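Local coordinates for uncharacterized protein aq_328 (Aquifex aeolicus, PDB 1R4V) that is of unknown function but adopts an ancestral histone fold within a single chain and may take part in protein heterodimerization, at residues L52-F64 against Y131-A143. Sequence-based numbering, arbitrary orientation. Where two conformers were deposited one is given.
Sequences LLNSVKAAFGKLF and YRNIMGGLLLMHA
Phe60 is a knob in the hole formed by Tyr131, Ile134, Met135 and Leu138. Its CB and CG lie against Leu138 CD1, with CB at 4.0 Å from it. With CG anti to the backbone N (chi1 -153°), the ring reaches Ile134 and Tyr131. Ile134 CG2 sits over one face of the ring, 3.7 Å from Phe60 CE2, in a CH-pi contact. At the tip, Phe60 CZ comes over the face of Tyr131, 3.6 Å from Tyr131 CD1. This is a T-shaped pair: the edge of Phe60 meets the Tyr131 face, with the planes at 70°. Val56 is a second knob, set among Met135, Leu138, Leu139 and His142. Its CG1 meets Met135 CG at 3.6 Å, and its CG2 lies over the His142 imidazole. That ring is bonded at both nitrogens. NE2 of His142 pairs with Ser55 OG at 2.7 Å, near the ring plane. ND1 of His142 donates to Leu138 O at 2.7 Å, from above the carbonyl plane. The two bonds hold the ring's rotation in this apolar interior. A leucine in place of His142 would probably leave Ser55 OG without its buried partner. The N-to-C directions of helix segments 52-62 and 131-143 make an angle of 123°. Phe115 stacks on Phe60. Helix 29-40 touches Leu52 and Leu53, helix 157-168 reaches Ser55 and His142, and helix 88-98 meets Leu63, around this buried helix-helix core of the histone fold.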
# COMPACT_ATOMS: atom_id res chain seq x y z
N LEU A 52 6.83 6.59 -2.26
CA LEU A 52 5.73 5.69 -2.59
C LEU A 52 5.33 4.88 -1.35
O LEU A 52 4.16 4.82 -0.98
CB LEU A 52 6.11 4.77 -3.74
CG LEU A 52 5.20 3.58 -4.06
CD1 LEU A 52 3.78 4.07 -4.45
CD2 LEU A 52 5.82 2.78 -5.15
N LEU A 53 6.31 4.26 -0.72
CA LEU A 53 6.06 3.46 0.49
C LEU A 53 5.55 4.27 1.68
O LEU A 53 4.73 3.76 2.46
CB LEU A 53 7.32 2.67 0.88
CG LEU A 53 7.84 1.66 -0.13
CD1 LEU A 53 9.11 1.01 0.46
CD2 LEU A 53 6.80 0.62 -0.46
N ASN A 54 6.00 5.52 1.83
CA ASN A 54 5.48 6.35 2.90
C ASN A 54 4.01 6.67 2.64
O ASN A 54 3.23 6.72 3.58
CB ASN A 54 6.28 7.63 3.11
CG ASN A 54 7.62 7.38 3.78
OD1 ASN A 54 7.84 6.35 4.44
ND2 ASN A 54 8.53 8.34 3.64
N SER A 55 3.64 6.86 1.38
CA SER A 55 2.26 7.12 1.00
C SER A 55 1.39 5.87 1.20
O SER A 55 0.25 5.96 1.68
CB SER A 55 2.20 7.65 -0.44
OG SER A 55 0.86 7.85 -0.83
N VAL A 56 1.91 4.70 0.83
CA VAL A 56 1.22 3.44 1.06
C VAL A 56 0.96 3.24 2.56
O VAL A 56 -0.16 2.91 2.99
CB VAL A 56 1.99 2.25 0.42
CG1 VAL A 56 1.42 0.92 0.87
CG2 VAL A 56 1.96 2.36 -1.10
N LYS A 57 1.98 3.48 3.38
CA LYS A 57 1.88 3.33 4.82
C LYS A 57 0.87 4.30 5.40
O LYS A 57 0.10 3.91 6.29
CB LYS A 57 3.26 3.57 5.44
CG LYS A 57 3.37 3.49 6.97
CD LYS A 57 4.82 3.83 7.40
CE LYS A 57 4.98 3.71 8.91
NZ LYS A 57 6.39 3.83 9.38
N ALA A 58 0.89 5.55 4.96
CA ALA A 58 -0.13 6.54 5.36
C ALA A 58 -1.58 6.12 5.05
O ALA A 58 -2.47 6.15 5.91
CB ALA A 58 0.18 7.90 4.75
N ALA A 59 -1.81 5.70 3.82
CA ALA A 59 -3.08 5.22 3.33
C ALA A 59 -3.56 4.01 4.14
O ALA A 59 -4.73 3.94 4.52
CB ALA A 59 -3.00 4.89 1.86
N PHE A 60 -2.65 3.09 4.43
CA PHE A 60 -2.93 1.88 5.21
C PHE A 60 -3.45 2.29 6.58
O PHE A 60 -4.45 1.74 7.06
CB PHE A 60 -1.65 1.01 5.35
CG PHE A 60 -1.90 -0.46 5.54
CD1 PHE A 60 -0.94 -1.36 5.09
CD2 PHE A 60 -3.04 -0.97 6.14
CE1 PHE A 60 -1.11 -2.72 5.25
CE2 PHE A 60 -3.21 -2.33 6.30
CZ PHE A 60 -2.26 -3.21 5.86
N GLY A 61 -2.81 3.27 7.22
CA GLY A 61 -3.26 3.78 8.50
C GLY A 61 -4.67 4.36 8.42
O GLY A 61 -5.47 4.17 9.34
N LYS A 62 -4.97 5.08 7.34
CA LYS A 62 -6.30 5.64 7.08
C LYS A 62 -7.40 4.60 6.92
O LYS A 62 -8.58 4.87 7.20
CB LYS A 62 -6.28 6.58 5.87
CG LYS A 62 -5.60 7.87 6.21
CD LYS A 62 -5.68 8.89 5.07
CE LYS A 62 -6.61 10.04 5.43
NZ LYS A 62 -6.67 11.09 4.38
N LEU A 63 -7.04 3.39 6.55
CA LEU A 63 -8.02 2.32 6.48
C LEU A 63 -8.58 1.94 7.85
O LEU A 63 -9.64 1.32 7.92
CB LEU A 63 -7.45 1.07 5.81
CG LEU A 63 -6.99 1.26 4.36
CD1 LEU A 63 -6.35 0.00 3.82
CD2 LEU A 63 -8.11 1.72 3.45
N PHE A 64 -7.90 2.31 8.92
CA PHE A 64 -8.37 2.06 10.28
C PHE A 64 -9.35 3.14 10.81
O PHE A 64 -9.84 3.04 11.93
CB PHE A 64 -7.17 1.82 11.20
CG PHE A 64 -6.53 0.49 10.97
CD1 PHE A 64 -5.64 0.30 9.91
CD2 PHE A 64 -6.83 -0.60 11.79
CE1 PHE A 64 -5.07 -0.94 9.67
CE2 PHE A 64 -6.25 -1.82 11.53
CZ PHE A 64 -5.37 -1.99 10.49
N TYR A 131 -2.68 -8.51 5.33
CA TYR A 131 -1.95 -7.27 5.12
C TYR A 131 -1.18 -7.27 3.82
O TYR A 131 -0.99 -6.22 3.21
CB TYR A 131 -0.96 -7.04 6.27
CG TYR A 131 -1.48 -6.39 7.51
CD1 TYR A 131 -2.86 -6.19 7.75
CD2 TYR A 131 -0.59 -5.96 8.48
CE1 TYR A 131 -3.31 -5.59 8.93
CE2 TYR A 131 -1.02 -5.33 9.65
CZ TYR A 131 -2.37 -5.15 9.87
OH TYR A 131 -2.73 -4.55 11.04
N ARG A 132 -0.69 -8.43 3.38
CA ARG A 132 0.02 -8.46 2.10
C ARG A 132 -0.89 -8.12 0.92
O ARG A 132 -0.48 -7.44 -0.02
CB ARG A 132 0.77 -9.79 1.93
CG ARG A 132 -0.12 -11.02 1.76
CD ARG A 132 0.70 -12.32 1.64
NE ARG A 132 1.80 -12.10 0.71
CZ ARG A 132 1.66 -12.05 -0.61
NH1 ARG A 132 2.74 -11.83 -1.35
NH2 ARG A 132 0.48 -12.23 -1.20
N ASN A 133 -2.13 -8.59 0.96
CA ASN A 133 -3.10 -8.29 -0.09
C ASN A 133 -3.51 -6.82 -0.05
O ASN A 133 -3.64 -6.20 -1.08
CB ASN A 133 -4.30 -9.21 -0.01
CG ASN A 133 -3.89 -10.65 -0.26
OD1 ASN A 133 -3.03 -10.92 -1.12
ND2 ASN A 133 -4.46 -11.56 0.51
N ILE A 134 -3.70 -6.28 1.14
CA ILE A 134 -4.06 -4.86 1.26
C ILE A 134 -2.95 -3.97 0.73
O ILE A 134 -3.21 -3.03 -0.04
CB ILE A 134 -4.38 -4.53 2.72
CG1 ILE A 134 -5.64 -5.30 3.14
CG2 ILE A 134 -4.57 -3.03 2.90
CD1 ILE A 134 -5.95 -5.25 4.63
N MSE A 135 -1.71 -4.27 1.12
CA MSE A 135 -0.58 -3.48 0.68
C MSE A 135 -0.35 -3.61 -0.81
O MSE A 135 -0.04 -2.64 -1.47
CB MSE A 135 0.70 -3.84 1.42
CG MSE A 135 1.57 -2.57 1.52
SE MSE A 135 3.31 -3.11 1.98
CE MSE A 135 4.45 -1.59 1.25
N GLY A 136 -0.47 -4.83 -1.32
CA GLY A 136 -0.39 -5.06 -2.75
C GLY A 136 -1.42 -4.29 -3.55
O GLY A 136 -1.07 -3.71 -4.57
N GLY A 137 -2.66 -4.23 -3.07
CA GLY A 137 -3.70 -3.38 -3.63
C GLY A 137 -3.40 -1.89 -3.57
O GLY A 137 -3.67 -1.14 -4.52
N LEU A 138 -2.84 -1.45 -2.46
CA LEU A 138 -2.43 -0.05 -2.29
C LEU A 138 -1.29 0.29 -3.24
O LEU A 138 -1.23 1.39 -3.77
CB LEU A 138 -2.04 0.25 -0.84
CG LEU A 138 -3.20 0.33 0.15
CD1 LEU A 138 -2.64 0.33 1.55
CD2 LEU A 138 -4.11 1.55 -0.13
N LEU A 139 -0.39 -0.64 -3.49
CA LEU A 139 0.70 -0.42 -4.44
C LEU A 139 0.17 -0.28 -5.86
O LEU A 139 0.58 0.64 -6.58
CB LEU A 139 1.75 -1.52 -4.32
CG LEU A 139 2.70 -1.38 -3.14
CD1 LEU A 139 3.36 -2.74 -2.94
CD2 LEU A 139 3.75 -0.30 -3.37
N LEU A 140 -0.76 -1.15 -6.26
CA LEU A 140 -1.34 -1.08 -7.60
C LEU A 140 -2.16 0.16 -7.79
O LEU A 140 -2.12 0.75 -8.86
CB LEU A 140 -2.25 -2.25 -7.91
CG LEU A 140 -1.51 -3.59 -8.01
CD1 LEU A 140 -2.53 -4.63 -8.45
CD2 LEU A 140 -0.32 -3.54 -8.95
N MSE A 141 -2.92 0.53 -6.75
CA MSE A 141 -3.62 1.80 -6.78
C MSE A 141 -2.72 3.01 -6.98
O MSE A 141 -3.00 3.86 -7.84
CB MSE A 141 -4.46 1.97 -5.53
CG MSE A 141 -5.20 3.26 -5.62
SE MSE A 141 -4.33 4.65 -4.47
CE MSE A 141 -5.75 6.01 -4.61
N HIS A 142 -1.63 3.09 -6.22
CA HIS A 142 -0.63 4.14 -6.41
C HIS A 142 -0.02 4.13 -7.81
O HIS A 142 0.17 5.18 -8.37
CB HIS A 142 0.49 4.06 -5.38
CG HIS A 142 0.12 4.63 -4.06
ND1 HIS A 142 -0.73 3.99 -3.18
CD2 HIS A 142 0.51 5.77 -3.44
CE1 HIS A 142 -0.86 4.72 -2.09
NE2 HIS A 142 -0.12 5.81 -2.22
N ALA A 143 0.26 2.97 -8.38
CA ALA A 143 0.77 2.91 -9.76
C ALA A 143 -0.23 3.55 -10.74
O ALA A 143 0.17 4.26 -11.66
CB ALA A 143 1.09 1.46 -10.15